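Local coordinates for protein toll (Drosophila melanogaster, PDB 4LXR) that binds cleaved, active Spaetzle through its leucine-rich-repeat ectodomain, here the extracellular part, and so starts signalling in dorsal-ventral patterning and antifungal immunity, at residues Asp419-Asp431 against Asn455-Asn467. Residues are numbered along the deposited sequence; the frame is centred on the assembly and turned at random.
With NAG (2-acetamido-2-deoxy-beta-D-glucopyranose), chain E; NAG (2-acetamido-2-deoxy-beta-D-glucopyranose), chain M.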
loop_
_atom_site.group_PDB
_atom_site.type_symbol
_atom_site.label_atom_id
_atom_site.label_comp_id
_atom_site.label_asym_id
_atom_site.label_seq_id
_atom_site.Cartn_x
_atom_site.Cartn_y
_atom_site.Cartn_z
ATOM N N ASP A 419 -14.083 -4.292 -2.768
ATOM C CA ASP A 419 -13.876 -2.875 -3.075
ATOM C C ASP A 419 -14.056 -2.531 -4.568
ATOM O O ASP A 419 -13.717 -3.330 -5.425
ATOM C CB ASP A 419 -12.494 -2.421 -2.591
ATOM C CG ASP A 419 -11.393 -3.428 -2.930
ATOM O OD1 ASP A 419 -11.612 -4.636 -2.737
ATOM O OD2 ASP A 419 -10.308 -3.022 -3.397
ATOM N N HIS A 420 -14.570 -1.329 -4.853
ATOM C CA HIS A 420 -14.724 -0.813 -6.219
ATOM C C HIS A 420 -15.772 -1.610 -7.003
ATOM O O HIS A 420 -15.503 -2.168 -8.060
ATOM C CB HIS A 420 -13.377 -0.783 -6.974
ATOM C CG HIS A 420 -12.243 -0.215 -6.174
ATOM N ND1 HIS A 420 -12.213 1.096 -5.747
ATOM C CD2 HIS A 420 -11.101 -0.783 -5.722
ATOM C CE1 HIS A 420 -11.104 1.312 -5.066
ATOM N NE2 HIS A 420 -10.406 0.190 -5.042
ATOM N N ASN A 421 -16.968 -1.674 -6.451
ATOM C CA ASN A 421 -18.077 -2.341 -7.103
ATOM C C ASN A 421 -19.292 -1.418 -7.056
ATOM O O ASN A 421 -19.140 -0.221 -6.796
ATOM C CB ASN A 421 -18.335 -3.700 -6.440
ATOM C CG ASN A 421 -17.425 -4.785 -6.988
ATOM O OD1 ASN A 421 -17.576 -5.185 -8.142
ATOM N ND2 ASN A 421 -16.467 -5.257 -6.179
ATOM N N ASP A 422 -20.484 -1.951 -7.312
ATOM C CA ASP A 422 -21.701 -1.133 -7.287
ATOM C C ASP A 422 -22.648 -1.635 -6.215
ATOM O O ASP A 422 -23.860 -1.688 -6.419
ATOM C CB ASP A 422 -22.412 -1.168 -8.638
ATOM C CG ASP A 422 -21.747 -0.287 -9.669
ATOM O OD1 ASP A 422 -21.588 0.922 -9.404
ATOM O OD2 ASP A 422 -21.381 -0.805 -10.744
ATOM N N ILE A 423 -22.090 -2.024 -5.076
ATOM C CA ILE A 423 -22.872 -2.641 -4.018
ATOM C C ILE A 423 -23.585 -1.625 -3.140
ATOM O O ILE A 423 -22.945 -0.790 -2.496
ATOM C CB ILE A 423 -21.984 -3.523 -3.133
ATOM C CG1 ILE A 423 -21.283 -4.578 -3.995
ATOM C CG2 ILE A 423 -22.805 -4.158 -2.036
ATOM C CD1 ILE A 423 -20.074 -5.198 -3.336
ATOM N N ASP A 424 -24.913 -1.694 -3.106
ATOM C CA ASP A 424 -25.669 -0.813 -2.210
ATOM C C ASP A 424 -26.434 -1.570 -1.111
ATOM O O ASP A 424 -27.051 -0.959 -0.232
ATOM C CB ASP A 424 -26.597 0.125 -3.009
ATOM C CG ASP A 424 -27.721 -0.611 -3.723
ATOM O OD1 ASP A 424 -27.746 -1.863 -3.711
ATOM O OD2 ASP A 424 -28.583 0.075 -4.318
ATOM N N LEU A 425 -26.399 -2.898 -1.182
ATOM C CA LEU A 425 -27.154 -3.775 -0.277
ATOM C C LEU A 425 -28.649 -3.452 -0.210
ATOM O O LEU A 425 -29.348 -3.892 0.703
ATOM C CB LEU A 425 -26.532 -3.820 1.121
ATOM C CG LEU A 425 -25.108 -4.372 1.220
ATOM C CD1 LEU A 425 -24.686 -4.456 2.681
ATOM C CD2 LEU A 425 -24.984 -5.743 0.539
ATOM N N GLN A 426 -29.117 -2.679 -1.190
ATOM C CA GLN A 426 -30.540 -2.493 -1.478
ATOM C C GLN A 426 -31.348 -2.102 -0.251
ATOM O O GLN A 426 -32.343 -2.744 0.070
ATOM C CB GLN A 426 -31.108 -3.767 -2.121
ATOM C CG GLN A 426 -30.143 -4.416 -3.124
ATOM C CD GLN A 426 -30.814 -5.416 -4.046
ATOM O OE1 GLN A 426 -31.861 -5.135 -4.630
ATOM N NE2 GLN A 426 -30.214 -6.591 -4.182
ATOM N N GLN A 427 -30.922 -1.038 0.418
ATOM C CA GLN A 427 -31.468 -0.694 1.721
ATOM C C GLN A 427 -32.403 0.527 1.741
ATOM O O GLN A 427 -31.991 1.629 1.387
ATOM C CB GLN A 427 -30.322 -0.485 2.700
ATOM C CG GLN A 427 -30.786 -0.303 4.126
ATOM C CD GLN A 427 -31.533 -1.508 4.653
ATOM O OE1 GLN A 427 -31.029 -2.628 4.619
ATOM N NE2 GLN A 427 -32.741 -1.282 5.145
ATOM N N PRO A 428 -33.666 0.327 2.164
ATOM C CA PRO A 428 -34.668 1.399 2.258
ATOM C C PRO A 428 -34.394 2.403 3.381
ATOM O O PRO A 428 -34.050 2.018 4.499
ATOM C CB PRO A 428 -35.975 0.641 2.523
ATOM C CG PRO A 428 -35.549 -0.650 3.108
ATOM C CD PRO A 428 -34.267 -0.994 2.413
ATOM N N LEU A 429 -34.574 3.683 3.069
ATOM C CA LEU A 429 -34.129 4.782 3.922
ATOM C C LEU A 429 -34.826 4.823 5.269
ATOM O O LEU A 429 -34.213 5.145 6.287
ATOM C CB LEU A 429 -34.325 6.122 3.203
ATOM C CG LEU A 429 -33.139 6.711 2.430
ATOM C CD1 LEU A 429 -32.451 5.677 1.535
ATOM C CD2 LEU A 429 -33.615 7.905 1.609
ATOM N N LEU A 430 -36.112 4.502 5.270
ATOM C CA LEU A 430 -36.888 4.553 6.494
ATOM C C LEU A 430 -36.507 3.442 7.470
ATOM O O LEU A 430 -36.480 3.660 8.679
ATOM C CB LEU A 430 -38.377 4.524 6.183
ATOM C CG LEU A 430 -39.225 4.955 7.368
ATOM C CD1 LEU A 430 -38.780 6.322 7.857
ATOM C CD2 LEU A 430 -40.674 4.984 6.978
ATOM N N ASP A 431 -36.225 2.252 6.950
ATOM C CA ASP A 431 -35.700 1.165 7.772
ATOM C C ASP A 431 -34.471 1.612 8.561
ATOM O O ASP A 431 -34.340 1.300 9.745
ATOM C CB ASP A 431 -35.349 -0.051 6.914
ATOM C CG ASP A 431 -36.560 -0.901 6.584
ATOM O OD1 ASP A 431 -37.340 -0.506 5.691
ATOM O OD2 ASP A 431 -36.739 -1.961 7.226
ATOM N N ASN A 455 -15.498 2.086 -1.683
ATOM C CA ASN A 455 -15.897 2.574 -3.004
ATOM C C ASN A 455 -17.057 1.765 -3.608
ATOM O O ASN A 455 -16.994 1.270 -4.743
ATOM C CB ASN A 455 -14.674 2.613 -3.940
ATOM C CG ASN A 455 -14.952 3.316 -5.267
ATOM O OD1 ASN A 455 -15.960 3.999 -5.433
ATOM N ND2 ASN A 455 -14.033 3.154 -6.211
ATOM N N ASN A 456 -18.099 1.613 -2.805
ATOM C CA ASN A 456 -19.382 1.071 -3.226
ATOM C C ASN A 456 -20.463 2.121 -2.962
ATOM O O ASN A 456 -20.186 3.313 -3.042
ATOM C CB ASN A 456 -19.649 -0.243 -2.491
ATOM C CG ASN A 456 -18.859 -1.407 -3.088
ATOM O OD1 ASN A 456 -19.240 -1.936 -4.117
ATOM N ND2 ASN A 456 -17.755 -1.799 -2.447
ATOM N N SER A 457 -21.679 1.697 -2.636
ATOM C CA SER A 457 -22.762 2.644 -2.334
ATOM C C SER A 457 -23.472 2.317 -1.031
ATOM O O SER A 457 -24.684 2.433 -0.930
ATOM C CB SER A 457 -23.779 2.683 -3.467
ATOM O OG SER A 457 -23.195 3.255 -4.616
ATOM N N ILE A 458 -22.707 1.880 -0.041
ATOM C CA ILE A 458 -23.253 1.581 1.263
ATOM C C ILE A 458 -23.696 2.902 1.894
ATOM O O ILE A 458 -23.028 3.936 1.732
ATOM C CB ILE A 458 -22.196 0.883 2.141
ATOM C CG1 ILE A 458 -21.673 -0.381 1.440
ATOM C CG2 ILE A 458 -22.746 0.568 3.513
ATOM C CD1 ILE A 458 -22.690 -1.473 1.311
ATOM N N ILE A 459 -24.835 2.876 2.580
ATOM C CA ILE A 459 -25.350 4.067 3.245
ATOM C C ILE A 459 -25.467 3.876 4.748
ATOM O O ILE A 459 -25.824 4.798 5.468
ATOM C CB ILE A 459 -26.744 4.479 2.694
ATOM C CG1 ILE A 459 -27.759 3.363 2.910
ATOM C CG2 ILE A 459 -26.662 4.812 1.225
ATOM C CD1 ILE A 459 -29.170 3.772 2.564
ATOM N N PHE A 460 -25.155 2.683 5.227
ATOM C CA PHE A 460 -25.519 2.325 6.592
ATOM C C PHE A 460 -24.519 1.360 7.210
ATOM O O PHE A 460 -24.052 0.430 6.544
ATOM C CB PHE A 460 -26.913 1.691 6.548
ATOM C CG PHE A 460 -27.390 1.141 7.855
ATOM C CD1 PHE A 460 -27.704 1.987 8.908
ATOM C CD2 PHE A 460 -27.592 -0.221 8.008
ATOM C CE1 PHE A 460 -28.178 1.481 10.114
ATOM C CE2 PHE A 460 -28.063 -0.738 9.202
ATOM C CZ PHE A 460 -28.360 0.119 10.261
ATOM N N VAL A 461 -24.202 1.576 8.484
ATOM C CA VAL A 461 -23.396 0.628 9.248
ATOM C C VAL A 461 -24.285 -0.492 9.792
ATOM O O VAL A 461 -24.993 -0.298 10.773
ATOM C CB VAL A 461 -22.690 1.323 10.428
ATOM C CG1 VAL A 461 -21.876 0.327 11.201
ATOM C CG2 VAL A 461 -21.819 2.469 9.926
ATOM N N TYR A 462 -24.245 -1.658 9.150
ATOM C CA TYR A 462 -25.131 -2.781 9.490
ATOM C C TYR A 462 -24.909 -3.394 10.870
ATOM O O TYR A 462 -23.842 -3.259 11.457
ATOM C CB TYR A 462 -25.064 -3.869 8.399
ATOM C CG TYR A 462 -25.839 -3.487 7.166
ATOM C CD1 TYR A 462 -25.357 -2.514 6.292
ATOM C CD2 TYR A 462 -27.071 -4.073 6.888
ATOM C CE1 TYR A 462 -26.081 -2.139 5.168
ATOM C CE2 TYR A 462 -27.794 -3.718 5.755
ATOM C CZ TYR A 462 -27.297 -2.747 4.904
ATOM O OH TYR A 462 -28.019 -2.389 3.788
ATOM N N ASN A 463 -25.927 -4.089 11.368
ATOM C CA ASN A 463 -25.916 -4.651 12.720
ATOM C C ASN A 463 -24.845 -5.710 12.958
ATOM O O ASN A 463 -24.157 -5.690 13.983
ATOM C CB ASN A 463 -27.292 -5.229 13.072
ATOM C CG ASN A 463 -27.294 -5.957 14.405
ATOM O OD1 ASN A 463 -27.385 -5.339 15.464
ATOM N ND2 ASN A 463 -27.192 -7.281 14.358
ATOM N N ASP A 464 -24.708 -6.640 12.018
ATOM C CA ASP A 464 -23.754 -7.728 12.190
ATOM C C ASP A 464 -22.316 -7.228 12.253
ATOM O O ASP A 464 -21.486 -7.841 12.922
ATOM C CB ASP A 464 -23.908 -8.795 11.099
ATOM C CG ASP A 464 -23.956 -8.202 9.706
ATOM O OD1 ASP A 464 -24.747 -7.252 9.485
ATOM O OD2 ASP A 464 -23.205 -8.692 8.834
ATOM N N TRP A 465 -22.025 -6.116 11.576
ATOM C CA TRP A 465 -20.655 -5.591 11.559
ATOM C C TRP A 465 -20.269 -5.114 12.953
ATOM O O TRP A 465 -19.095 -5.145 13.333
ATOM C CB TRP A 465 -20.490 -4.447 10.546
ATOM C CG TRP A 465 -20.858 -4.802 9.122
ATOM C CD1 TRP A 465 -21.034 -6.052 8.604
ATOM C CD2 TRP A 465 -21.102 -3.885 8.045
ATOM N NE1 TRP A 465 -21.382 -5.972 7.277
ATOM C CE2 TRP A 465 -21.427 -4.651 6.909
ATOM C CE3 TRP A 465 -21.084 -2.492 7.934
ATOM C CZ2 TRP A 465 -21.732 -4.071 5.676
ATOM C CZ3 TRP A 465 -21.395 -1.914 6.712
ATOM C CH2 TRP A 465 -21.709 -2.702 5.598
ATOM N N LYS A 466 -21.263 -4.674 13.718
ATOM C CA LYS A 466 -21.008 -4.153 15.056
ATOM C C LYS A 466 -21.081 -5.249 16.109
ATOM O O LYS A 466 -20.320 -5.244 17.077
ATOM C CB LYS A 466 -22.022 -3.057 15.418
ATOM C CG LYS A 466 -21.919 -1.765 14.619
ATOM C CD LYS A 466 -22.981 -0.767 15.085
ATOM C CE LYS A 466 -24.378 -1.344 14.878
ATOM N NZ LYS A 466 -25.471 -0.371 15.081
ATOM N N ASN A 467 -22.013 -6.179 15.931
ATOM C CA ASN A 467 -22.395 -7.061 17.029
ATOM C C ASN A 467 -22.147 -8.543 16.796
ATOM O O ASN A 467 -22.145 -9.324 17.747
ATOM C CB ASN A 467 -23.861 -6.834 17.393
ATOM C CG ASN A 467 -24.129 -5.412 17.844
ATOM O OD1 ASN A 467 -23.391 -4.858 18.664
ATOM N ND2 ASN A 467 -25.184 -4.810 17.304
HETATM C C1 NAG E . -14.402 3.696 -7.492
HETATM C C2 NAG E . -13.057 4.343 -7.874
HETATM C C3 NAG E . -13.064 4.768 -9.342
HETATM C C4 NAG E . -13.483 3.613 -10.244
HETATM C C5 NAG E . -14.828 3.073 -9.769
HETATM C C6 NAG E . -15.334 1.905 -10.583
HETATM C C7 NAG E . -11.886 5.438 -6.006
HETATM C C8 NAG E . -11.705 6.715 -5.241
HETATM N N2 NAG E . -12.758 5.482 -7.020
HETATM O O3 NAG E . -11.765 5.240 -9.679
HETATM O O4 NAG E . -13.635 4.064 -11.585
HETATM O O5 NAG E . -14.704 2.622 -8.413
HETATM O O6 NAG E . -14.450 0.795 -10.501
HETATM O O7 NAG E . -11.271 4.415 -5.719
HETATM C C1 NAG M . -23.885 7.619 -3.722
HETATM C C2 NAG M . -23.523 8.121 -5.137
HETATM C C3 NAG M . -24.244 7.315 -6.231
HETATM C C4 NAG M . -25.729 7.115 -5.928
HETATM C C5 NAG M . -25.964 6.798 -4.453
HETATM C C6 NAG M . -26.856 5.599 -4.233
HETATM C C7 NAG M . -22.849 10.425 -5.658
HETATM C C8 NAG M . -23.286 11.858 -5.749
HETATM N N2 NAG M . -23.786 9.549 -5.283
HETATM O O3 NAG M . -23.595 6.065 -6.447
HETATM O O4 NAG M . -26.477 8.265 -6.306
HETATM O O5 NAG M . -24.715 6.497 -3.827
HETATM O O6 NAG M . -27.314 5.541 -2.890
HETATM O O7 NAG M . -21.699 10.078 -5.912
HETATM O O HOH W 1 -23.159 1.923 -7.847
HETATM O O HOH W 2 -26.367 0.044 2.611
#
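Residues 419-431 and 455-467, the loops that follow strands 415-417 and 450-452 in leucine-rich repeats 12 and 13 and run on into short helices, start side by side, from His420 against Asn455 to Asp424 against Ser457 (4.5 Å between CA atoms), then part. The backbones bond where Ser457 N reaches Ile423 O at 2.8 Å. Asn456 belongs to the asparagine ladder of this solenoid: with CG anti to its carbonyl carbon (chi1 -78°), the amide turns to the preceding repeat. Its OD1 accepts from Ile423 N at 3.0 Å, nearly straight at 161°, while ND2 gives to Leu418 O and Leu453 O; an amide suits the site because it donates and accepts at once. A leucine here would probably leave Ile423 N and both carbonyls without these mates. Farther along, apolar side chains pack together: Ile458 CD1 meets Leu425 CG at 3.8 Å. Tyrosine suits position 462 because its ring takes Leu425 CD1 over one face, a CH-pi contact, while its OH reaches the water held by Asp424 O and Ile459 N. At the other end Asn455 carries an N-linked glycan on ND2, whose remaining N-H points to His420 ND1, 2.8 Å away and 2° out of the imidazole plane.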